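Local coordinates for protein probable mannosyltransferase KTR4 (Saccharomyces cerevisiae, PDB 5A07) that is a probable mannosyltransferase with the GT-A glycosyltransferase fold and binds guanosine-5'-diphosphate and a manganese ion, at residues P56-D61 with I422-S427; A70-L75 with C417-I422; F293-D298 with C315-N320. One frame throughout, in Å; residues are numbered along the deposited sequence.

Contact 1 of 3, residues P56-D61 with I422-S427; sequences PLYEKD and IRHSMS
L57 and Y58, in the loop between helices 43-53 and 65-80, meet R423 and H424 on helix 418-425 in a small, water-mediated contact on the surface of the protein. The H424 imidazole is its centre. From the loop, CD2 of L57 lies over one face of this ring, 4.0 Å from the centroid and 26° off the ring normal, in a CH-pi contact displaced toward the NE2 side. The opposite face is covered from within the helix by CG of R423, 3.6 Å above the H424 ring plane and likewise set toward the rim, so the imidazole lies between two aliphatic groups.

Y58 approaches the ring's edge instead, its hydroxyl lying near the imidazole plane. A water sits in that plane too and joins three side chains: it is 2.8 Å from Y58 OH, 2.9 Å from H424 NE2, and accepts a hydrogen bond of 2.9 Å from R423 NH1. The R423 chain runs extended to CD, which passes 4.0 Å from Y58 OH, and then bends (chi3 -62°); the bend turns the guanidinium away from Y58 and toward N72 of helix 65-80, with NH1 still close enough to bond the water. NH1 is shared, since it also donates to the side chain of N72, and this second bond should restrict rotation of the guanidinium.

The backbone of the loop is held independently, L57 pairing with K297 and Y58 O accepting from N299 ND2, while A294 of helix 293-297 touches both L57 and H424. The result is a CH-pi contact with a bridging water at the ring edge, at the junction between an N-terminal loop and a helix near the C terminus of this GT-A-type glycosyltransferase.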
loop_
_atom_site.group_PDB
_atom_site.type_symbol
_atom_site.label_atom_id
_atom_site.label_comp_id
_atom_site.label_asym_id
_atom_site.label_seq_id
_atom_site.Cartn_x
_atom_site.Cartn_y
_atom_site.Cartn_z
ATOM N N PRO B 56 22.560 9.824 -0.781
ATOM C CA PRO B 56 21.462 10.187 -1.671
ATOM C C PRO B 56 21.651 9.537 -3.004
ATOM O O PRO B 56 22.792 9.239 -3.425
ATOM C CB PRO B 56 21.541 11.669 -1.785
ATOM C CG PRO B 56 22.880 12.080 -1.226
ATOM C CD PRO B 56 23.276 11.015 -0.270
ATOM N N LEU B 57 20.553 9.229 -3.663
ATOM C CA LEU B 57 20.681 8.602 -4.950
ATOM C C LEU B 57 21.354 9.546 -5.970
ATOM O O LEU B 57 22.001 9.061 -6.946
ATOM C CB LEU B 57 19.304 8.212 -5.442
ATOM C CG LEU B 57 19.208 7.378 -6.743
ATOM C CD1 LEU B 57 20.004 6.061 -6.642
ATOM C CD2 LEU B 57 17.731 7.086 -7.010
ATOM N N TYR B 58 21.105 10.842 -5.849
ATOM C CA TYR B 58 21.668 11.874 -6.721
ATOM C C TYR B 58 22.469 12.864 -5.877
ATOM O O TYR B 58 22.010 13.352 -4.835
ATOM C CB TYR B 58 20.591 12.637 -7.435
ATOM C CG TYR B 58 19.847 11.755 -8.391
ATOM C CD1 TYR B 58 20.359 11.469 -9.658
ATOM C CD2 TYR B 58 18.682 11.133 -8.017
ATOM C CE1 TYR B 58 19.717 10.569 -10.509
ATOM C CE2 TYR B 58 18.003 10.288 -8.864
ATOM C CZ TYR B 58 18.492 9.996 -10.104
ATOM O OH TYR B 58 17.835 9.078 -10.881
ATOM N N GLU B 59 23.684 13.171 -6.301
ATOM C CA GLU B 59 24.514 14.159 -5.575
ATOM C C GLU B 59 23.926 15.505 -5.617
ATOM O O GLU B 59 23.348 15.932 -6.633
ATOM C CB GLU B 59 25.936 14.256 -6.141
ATOM C CG GLU B 59 26.795 13.076 -5.707
ATOM C CD GLU B 59 28.093 12.944 -6.521
ATOM O OE1 GLU B 59 28.259 13.618 -7.600
ATOM O OE2 GLU B 59 28.931 12.128 -6.072
ATOM N N LYS B 60 24.128 16.205 -4.515
ATOM C CA LYS B 60 23.625 17.556 -4.353
ATOM C C LYS B 60 23.990 18.432 -5.542
ATOM O O LYS B 60 25.060 18.288 -6.162
ATOM C CB LYS B 60 24.166 18.122 -3.047
ATOM C CG LYS B 60 23.606 19.493 -2.670
ATOM C CD LYS B 60 23.646 19.737 -1.164
ATOM C CE LYS B 60 22.615 18.857 -0.452
ATOM N NZ LYS B 60 22.810 18.839 1.020
ATOM N N ASP B 61 23.048 19.257 -5.962
ATOM C CA ASP B 61 23.308 20.209 -7.051
ATOM C C ASP B 61 23.607 19.661 -8.432
ATOM O O ASP B 61 24.144 20.374 -9.263
ATOM C CB ASP B 61 24.476 21.158 -6.672
ATOM C CG ASP B 61 24.308 21.771 -5.287
ATOM O OD1 ASP B 61 23.150 21.992 -4.844
ATOM O OD2 ASP B 61 25.334 22.033 -4.638
ATOM N N ILE B 422 9.193 3.056 -11.633
ATOM C CA ILE B 422 9.385 2.612 -13.044
ATOM C C ILE B 422 10.868 2.641 -13.403
ATOM O O ILE B 422 11.404 1.661 -13.947
ATOM C CB ILE B 422 8.615 3.475 -14.051
ATOM C CG1 ILE B 422 7.111 3.254 -13.871
ATOM C CG2 ILE B 422 9.005 3.126 -15.520
ATOM C CD1 ILE B 422 6.258 4.258 -14.568
ATOM N N ARG B 423 11.505 3.732 -13.090
ATOM C CA ARG B 423 12.924 3.926 -13.480
ATOM C C ARG B 423 13.872 2.947 -12.798
ATOM O O ARG B 423 14.799 2.430 -13.440
ATOM C CB ARG B 423 13.323 5.347 -13.179
ATOM C CG ARG B 423 14.807 5.700 -13.465
ATOM C CD ARG B 423 15.091 7.150 -13.130
ATOM N NE ARG B 423 14.275 7.949 -13.989
ATOM C CZ ARG B 423 13.384 8.903 -13.643
ATOM N NH1 ARG B 423 13.232 9.271 -12.390
ATOM N NH2 ARG B 423 12.673 9.486 -14.611
ATOM N N HIS B 424 13.665 2.690 -11.518
ATOM C CA HIS B 424 14.654 1.992 -10.681
ATOM C C HIS B 424 14.246 0.630 -10.162
ATOM O O HIS B 424 15.109 -0.174 -9.748
ATOM C CB HIS B 424 15.017 2.824 -9.458
ATOM C CG HIS B 424 15.707 4.089 -9.808
ATOM N ND1 HIS B 424 17.015 4.118 -10.251
ATOM C CD2 HIS B 424 15.286 5.361 -9.774
ATOM C CE1 HIS B 424 17.353 5.363 -10.495
ATOM N NE2 HIS B 424 16.320 6.141 -10.222
ATOM N N SER B 425 12.958 0.335 -10.119
ATOM C CA SER B 425 12.545 -0.866 -9.470
ATOM C C SER B 425 12.031 -1.880 -10.418
ATOM O O SER B 425 11.901 -3.022 -10.033
ATOM C CB SER B 425 11.460 -0.654 -8.427
ATOM O OG SER B 425 11.891 0.210 -7.434
ATOM N N MET B 426 11.719 -1.516 -11.638
ATOM C CA MET B 426 11.169 -2.492 -12.559
ATOM C C MET B 426 12.235 -3.011 -13.535
ATOM O O MET B 426 12.797 -2.234 -14.285
ATOM C CB MET B 426 9.991 -1.890 -13.311
ATOM C CG MET B 426 8.768 -1.558 -12.378
ATOM S SD MET B 426 7.436 -0.691 -13.226
ATOM C CE MET B 426 6.684 -1.962 -14.187
ATOM N N SER B 427 12.455 -4.314 -13.551
ATOM C CA SER B 427 13.321 -4.878 -14.597
ATOM C C SER B 427 12.510 -5.226 -15.816
ATOM O O SER B 427 11.274 -5.037 -15.845
ATOM C CB SER B 427 14.021 -6.105 -14.072
ATOM O OG SER B 427 13.075 -7.153 -13.872
HETATM O O HOH W 1 15.133 8.789 -10.191
#

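Contact 2 of 3, residues A70-L75 with C417-I422; sequences AENKQL and CQATWI
N72 and A419 form the closest point of a helix-helix crossing between helices 65-80 and 418-425, in which the short segments 70-75 and 418-422 pass at 70° with their axes 8.9 Å apart. The small A419 lets the backbones come near, the two CA atoms being 5.1 Å from each other.

The N72 side chain can be followed outward from this point. Its CB presses on the methyl CB of A419 at 3.4 Å, and the backbone O of N72 lies 3.5 Å from the same A419 CB, so the methyl is lodged against both the side chain and the main chain of the neighbouring helix. CG, turned beside the backbone N (chi1 -72°), remains alongside A419 CB. At the tip the amide divides: OD1 still grazes the methyl while engaged by R423, one turn further along the second helix, whereas ND2 donates to Q301 OE1. With both ends of this buried amide engaged, its rotation is probably fixed, and its polar atoms have partners although its flank is apolar.

One turn on, L75 extends the contact. Its CG stands anti to the backbone N (chi1 179°), which carries the isobutyl group across to the second helix, where it runs alongside I422 in the opposite sense. The helix 418-425 is tied down on other sides as well: C417, at its N-cap position, is disulfide-bonded to C315, and T420 OG1 is hydrogen-bonded to D298 OD2. Between 70-75 and 417-422 themselves the contacts are van der Waals, the polar tie between the helices coming from R423. A single methyl of L75 does most of the work away from N72: CD2 rests 3.7 Å from the carbonyl O of A419 and 3.8 Å from CG2 of I422.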
loop_
_atom_site.group_PDB
_atom_site.type_symbol
_atom_site.label_atom_id
_atom_site.label_comp_id
_atom_site.label_asym_id
_atom_site.label_seq_id
_atom_site.Cartn_x
_atom_site.Cartn_y
_atom_site.Cartn_z
ATOM N N ALA B 70 9.367 17.350 -14.421
ATOM C CA ALA B 70 8.847 17.302 -15.794
ATOM C C ALA B 70 9.179 15.981 -16.464
ATOM O O ALA B 70 8.391 15.413 -17.199
ATOM C CB ALA B 70 9.413 18.464 -16.639
ATOM N N GLU B 71 10.415 15.524 -16.264
ATOM C CA GLU B 71 10.846 14.266 -16.908
ATOM C C GLU B 71 10.092 13.049 -16.300
ATOM O O GLU B 71 9.771 12.131 -17.011
ATOM C CB GLU B 71 12.372 14.067 -16.730
ATOM C CG GLU B 71 13.125 14.953 -17.727
ATOM C CD GLU B 71 14.692 14.863 -17.695
ATOM O OE1 GLU B 71 15.195 13.773 -17.936
ATOM O OE2 GLU B 71 15.408 15.903 -17.521
ATOM N N ASN B 72 9.831 13.109 -14.987
ATOM C CA ASN B 72 9.087 12.044 -14.244
ATOM C C ASN B 72 7.633 12.001 -14.763
ATOM O O ASN B 72 7.110 10.927 -14.976
ATOM C CB ASN B 72 9.152 12.247 -12.731
ATOM C CG ASN B 72 10.521 11.945 -12.174
ATOM O OD1 ASN B 72 11.337 11.389 -12.898
ATOM N ND2 ASN B 72 10.733 12.141 -10.872
ATOM N N LYS B 73 7.008 13.162 -14.984
ATOM C CA LYS B 73 5.643 13.165 -15.543
ATOM C C LYS B 73 5.603 12.603 -16.916
ATOM O O LYS B 73 4.672 11.965 -17.287
ATOM C CB LYS B 73 5.103 14.589 -15.646
ATOM C CG LYS B 73 4.763 15.220 -14.342
ATOM C CD LYS B 73 3.814 16.415 -14.574
ATOM C CE LYS B 73 4.462 17.760 -14.273
ATOM N NZ LYS B 73 3.559 18.753 -13.592
ATOM N N GLN B 74 6.626 12.879 -17.715
ATOM C CA GLN B 74 6.658 12.342 -19.049
ATOM C C GLN B 74 6.805 10.841 -19.015
ATOM O O GLN B 74 6.173 10.138 -19.826
ATOM C CB GLN B 74 7.807 12.955 -19.889
ATOM C CG GLN B 74 7.922 12.300 -21.248
ATOM C CD GLN B 74 8.912 13.035 -22.174
ATOM O OE1 GLN B 74 9.287 12.531 -23.225
ATOM N NE2 GLN B 74 9.335 14.198 -21.779
ATOM N N LEU B 75 7.687 10.321 -18.166
ATOM C CA LEU B 75 7.854 8.859 -18.033
ATOM C C LEU B 75 6.552 8.172 -17.553
ATOM O O LEU B 75 6.102 7.186 -18.099
ATOM C CB LEU B 75 8.993 8.521 -17.092
ATOM C CG LEU B 75 9.187 7.013 -16.903
ATOM C CD1 LEU B 75 9.589 6.370 -18.233
ATOM C CD2 LEU B 75 10.246 6.716 -15.871
ATOM N N CYS B 417 5.289 9.268 -6.920
ATOM C CA CYS B 417 6.585 8.600 -6.925
ATOM C C CYS B 417 6.668 7.494 -7.945
ATOM O O CYS B 417 7.657 6.785 -8.023
ATOM C CB CYS B 417 6.926 8.123 -5.521
ATOM S SG CYS B 417 8.697 7.721 -5.420
ATOM N N GLN B 418 5.640 7.330 -8.783
ATOM C CA GLN B 418 5.585 6.195 -9.670
ATOM C C GLN B 418 6.754 6.194 -10.695
ATOM O O GLN B 418 7.252 5.123 -11.020
ATOM C CB GLN B 418 4.238 6.081 -10.370
ATOM C CG GLN B 418 4.078 4.853 -11.279
ATOM C CD GLN B 418 3.981 3.583 -10.463
ATOM O OE1 GLN B 418 3.203 3.516 -9.498
ATOM N NE2 GLN B 418 4.740 2.608 -10.808
ATOM N N ALA B 419 7.200 7.364 -11.181
ATOM C CA ALA B 419 8.326 7.427 -12.111
ATOM C C ALA B 419 9.576 6.835 -11.510
ATOM O O ALA B 419 10.317 6.154 -12.206
ATOM C CB ALA B 419 8.601 8.861 -12.570
ATOM N N THR B 420 9.807 7.065 -10.218
ATOM C CA THR B 420 10.957 6.488 -9.529
ATOM C C THR B 420 10.903 4.954 -9.485
ATOM O O THR B 420 11.891 4.269 -9.780
ATOM C CB THR B 420 11.123 7.084 -8.115
ATOM O OG1 THR B 420 11.373 8.474 -8.252
ATOM C CG2 THR B 420 12.256 6.402 -7.325
ATOM N N TRP B 421 9.730 4.419 -9.203
ATOM C CA TRP B 421 9.527 2.988 -9.202
ATOM C C TRP B 421 9.741 2.400 -10.646
ATOM O O TRP B 421 10.421 1.366 -10.806
ATOM C CB TRP B 421 8.057 2.658 -8.716
ATOM C CG TRP B 421 7.846 1.201 -8.583
ATOM C CD1 TRP B 421 7.328 0.340 -9.520
ATOM C CD2 TRP B 421 8.256 0.398 -7.486
ATOM N NE1 TRP B 421 7.399 -0.920 -9.071
ATOM C CE2 TRP B 421 7.976 -0.913 -7.817
ATOM C CE3 TRP B 421 8.903 0.683 -6.257
ATOM C CZ2 TRP B 421 8.251 -1.964 -6.975
ATOM C CZ3 TRP B 421 9.186 -0.384 -5.376
ATOM C CH2 TRP B 421 8.884 -1.690 -5.758
ATOM N N ILE B 422 9.193 3.056 -11.633
ATOM C CA ILE B 422 9.385 2.612 -13.044
ATOM C C ILE B 422 10.868 2.641 -13.403
ATOM O O ILE B 422 11.404 1.661 -13.947
ATOM C CB ILE B 422 8.615 3.475 -14.051
ATOM C CG1 ILE B 422 7.111 3.254 -13.871
ATOM C CG2 ILE B 422 9.005 3.126 -15.520
ATOM C CD1 ILE B 422 6.258 4.258 -14.568
#

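Contact 3 of 3, residues F293-D298 with C315-N320; sequences FAWLKD and CHFWTN. With ACT (acetate ion), chain H.
W295, on the short helix 293-297, and C315 to F317, at strand 316-317 of the central GT-A sheet, keep their backbones apart and meet through an indole laid between them. With CG of W295 anti to the backbone N (chi1 -178°), the ring system reaches straight across to the strand.

C315 comes over the face of the five-membered ring, its CB 3.8 Å from that centroid and 3.4 Å from W295 NE1. Its SG, bonded to C417 in a disulfide, lies obliquely to the same ring in a longer sulfur-aromatic contact. Further out, the six-membered ring makes an offset stack with F317, centroids 4.5 Å apart and planes at 26°, in which W295 CH2 lies over the phenyl face, 3.5 Å from F317 CZ. Between these two partners the strand backbone passes close, H316 N being 3.6 Å from W295 CZ2. The indole N-H is not left without a partner in this buried setting: NE1 donates to N261 OD1 on strand 256-262.

The H316 side chain, which starts away from the helix of W295, is about 9 Å from the bound guanosine-5'-diphosphate. Near the C-terminal end of the helix K297, bent at chi2 and chi3, donates from NZ to L53 O and G311 O, and to OXT of an acetate ion, probably from the crystallisation liquor, at 2.9 Å.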
loop_
_atom_site.group_PDB
_atom_site.type_symbol
_atom_site.label_atom_id
_atom_site.label_comp_id
_atom_site.label_asym_id
_atom_site.label_seq_id
_atom_site.Cartn_x
_atom_site.Cartn_y
_atom_site.Cartn_z
ATOM N N PHE B 293 16.149 -0.327 -3.186
ATOM C CA PHE B 293 16.927 0.672 -2.476
ATOM C C PHE B 293 16.962 2.027 -3.127
ATOM O O PHE B 293 16.909 3.020 -2.445
ATOM C CB PHE B 293 18.367 0.163 -2.260
ATOM C CG PHE B 293 18.418 -1.165 -1.580
ATOM C CD1 PHE B 293 17.860 -1.348 -0.332
ATOM C CD2 PHE B 293 19.032 -2.242 -2.187
ATOM C CE1 PHE B 293 17.896 -2.595 0.300
ATOM C CE2 PHE B 293 19.085 -3.472 -1.546
ATOM C CZ PHE B 293 18.485 -3.652 -0.312
ATOM N N ALA B 294 17.013 2.088 -4.461
ATOM C CA ALA B 294 16.994 3.341 -5.116
ATOM C C ALA B 294 15.680 4.143 -4.844
ATOM O O ALA B 294 15.683 5.370 -4.622
ATOM C CB ALA B 294 17.229 3.112 -6.602
ATOM N N TRP B 295 14.581 3.440 -4.855
ATOM C CA TRP B 295 13.264 4.036 -4.572
ATOM C C TRP B 295 13.204 4.671 -3.201
ATOM O O TRP B 295 12.646 5.764 -3.056
ATOM C CB TRP B 295 12.212 2.947 -4.688
ATOM C CG TRP B 295 10.785 3.284 -4.495
ATOM C CD1 TRP B 295 10.033 4.123 -5.242
ATOM C CD2 TRP B 295 9.899 2.739 -3.513
ATOM N NE1 TRP B 295 8.741 4.149 -4.785
ATOM C CE2 TRP B 295 8.625 3.278 -3.751
ATOM C CE3 TRP B 295 10.052 1.874 -2.473
ATOM C CZ2 TRP B 295 7.530 2.980 -2.958
ATOM C CZ3 TRP B 295 8.950 1.537 -1.710
ATOM C CH2 TRP B 295 7.705 2.099 -1.960
ATOM N N LEU B 296 13.809 4.058 -2.190
ATOM C CA LEU B 296 13.926 4.669 -0.856
ATOM C C LEU B 296 14.873 5.908 -0.783
ATOM O O LEU B 296 14.726 6.759 0.073
ATOM C CB LEU B 296 14.443 3.657 0.122
ATOM C CG LEU B 296 13.663 2.355 0.234
ATOM C CD1 LEU B 296 14.319 1.402 1.187
ATOM C CD2 LEU B 296 12.231 2.694 0.710
ATOM N N LYS B 297 15.806 6.032 -1.710
ATOM C CA LYS B 297 16.881 7.015 -1.613
ATOM C C LYS B 297 16.809 8.110 -2.649
ATOM O O LYS B 297 17.684 8.963 -2.682
ATOM C CB LYS B 297 18.222 6.301 -1.735
ATOM C CG LYS B 297 18.486 5.236 -0.731
ATOM C CD LYS B 297 18.500 5.699 0.706
ATOM C CE LYS B 297 19.455 6.869 0.927
ATOM N NZ LYS B 297 19.537 7.277 2.396
ATOM N N ASP B 298 15.734 8.176 -3.446
ATOM C CA ASP B 298 15.613 9.148 -4.489
ATOM C C ASP B 298 15.309 10.510 -3.934
ATOM O O ASP B 298 14.182 10.793 -3.451
ATOM C CB ASP B 298 14.531 8.783 -5.532
ATOM C CG ASP B 298 14.654 9.612 -6.808
ATOM O OD1 ASP B 298 15.422 10.607 -6.824
ATOM O OD2 ASP B 298 13.893 9.375 -7.784
ATOM N N CYS B 315 8.896 7.901 -0.363
ATOM C CA CYS B 315 8.034 7.139 -1.299
ATOM C C CYS B 315 7.459 5.900 -0.620
ATOM O O CYS B 315 8.117 5.217 0.169
ATOM C CB CYS B 315 8.807 6.746 -2.541
ATOM S SG CYS B 315 9.235 8.203 -3.512
ATOM N N HIS B 316 6.163 5.636 -0.903
ATOM C CA HIS B 316 5.480 4.511 -0.361
ATOM C C HIS B 316 4.365 4.025 -1.277
ATOM O O HIS B 316 3.827 4.799 -2.063
ATOM C CB HIS B 316 4.950 4.852 1.052
ATOM C CG HIS B 316 3.947 5.962 1.071
ATOM N ND1 HIS B 316 4.292 7.306 1.029
ATOM C CD2 HIS B 316 2.606 5.923 1.079
ATOM C CE1 HIS B 316 3.190 8.030 1.037
ATOM N NE2 HIS B 316 2.156 7.220 1.085
ATOM N N PHE B 317 4.021 2.756 -1.152
ATOM C CA PHE B 317 2.827 2.229 -1.826
ATOM C C PHE B 317 1.646 2.828 -1.073
ATOM O O PHE B 317 1.649 2.858 0.148
ATOM C CB PHE B 317 2.776 0.720 -1.764
ATOM C CG PHE B 317 4.060 0.084 -2.219
ATOM C CD1 PHE B 317 4.446 0.210 -3.547
ATOM C CD2 PHE B 317 4.870 -0.613 -1.339
ATOM C CE1 PHE B 317 5.682 -0.281 -3.982
ATOM C CE2 PHE B 317 6.059 -1.133 -1.766
ATOM C CZ PHE B 317 6.459 -0.967 -3.081
ATOM N N TRP B 318 0.622 3.239 -1.812
ATOM C CA TRP B 318 -0.524 3.888 -1.177
ATOM C C TRP B 318 -1.548 2.870 -0.771
ATOM O O TRP B 318 -2.438 2.475 -1.564
ATOM C CB TRP B 318 -1.119 4.894 -2.133
ATOM C CG TRP B 318 -1.880 6.018 -1.399
ATOM C CD1 TRP B 318 -1.600 6.538 -0.185
ATOM C CD2 TRP B 318 -2.985 6.727 -1.911
ATOM N NE1 TRP B 318 -2.499 7.589 0.096
ATOM C CE2 TRP B 318 -3.349 7.704 -0.959
ATOM C CE3 TRP B 318 -3.746 6.608 -3.063
ATOM C CZ2 TRP B 318 -4.434 8.526 -1.141
ATOM C CZ3 TRP B 318 -4.794 7.495 -3.255
ATOM C CH2 TRP B 318 -5.102 8.438 -2.312
ATOM N N THR B 319 -1.430 2.466 0.465
ATOM C CA THR B 319 -2.032 1.222 0.955
ATOM C C THR B 319 -3.566 1.194 1.085
ATOM O O THR B 319 -4.113 0.166 1.428
ATOM C CB THR B 319 -1.456 0.845 2.349
ATOM O OG1 THR B 319 -1.645 1.951 3.225
ATOM C CG2 THR B 319 0.063 0.495 2.199
ATOM N N ASN B 320 -4.293 2.287 0.816
ATOM C CA ASN B 320 -5.742 2.144 0.827
ATOM C C ASN B 320 -6.225 1.038 -0.089
ATOM O O ASN B 320 -7.287 0.476 0.109
ATOM C CB ASN B 320 -6.465 3.470 0.629
ATOM C CG ASN B 320 -6.035 4.237 -0.617
ATOM O OD1 ASN B 320 -6.236 3.789 -1.724
ATOM N ND2 ASN B 320 -5.527 5.415 -0.417
HETATM C C ACT H . 21.867 10.015 3.852
HETATM O O ACT H . 21.731 10.805 2.877
HETATM O OXT ACT H . 21.426 8.837 3.896
HETATM C CH3 ACT H . 22.619 10.515 5.080
#

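Overall arrangement
From the N terminus, the chain leaves helix 43-53 through the loop 56-61, which contact 1 joins to the end of helix 418-425, closing the widest loop. Contact 2 is nested inside it, tying helix 65-80 to the start of helix 418-425; the two share I422. Contact 3 closes a short loop of 16 residues within both, linking helix 293-297 to strand 316-317 of the central sheet. Helix 418-425 also reaches contact 3, its W421 packing on W295 and F317. Contacts 1 and 3 meet separately, where Y58 CE2 lies against D298. Helix 418-425, near the C terminus, is thereby held between N-terminal elements and the GT-A core.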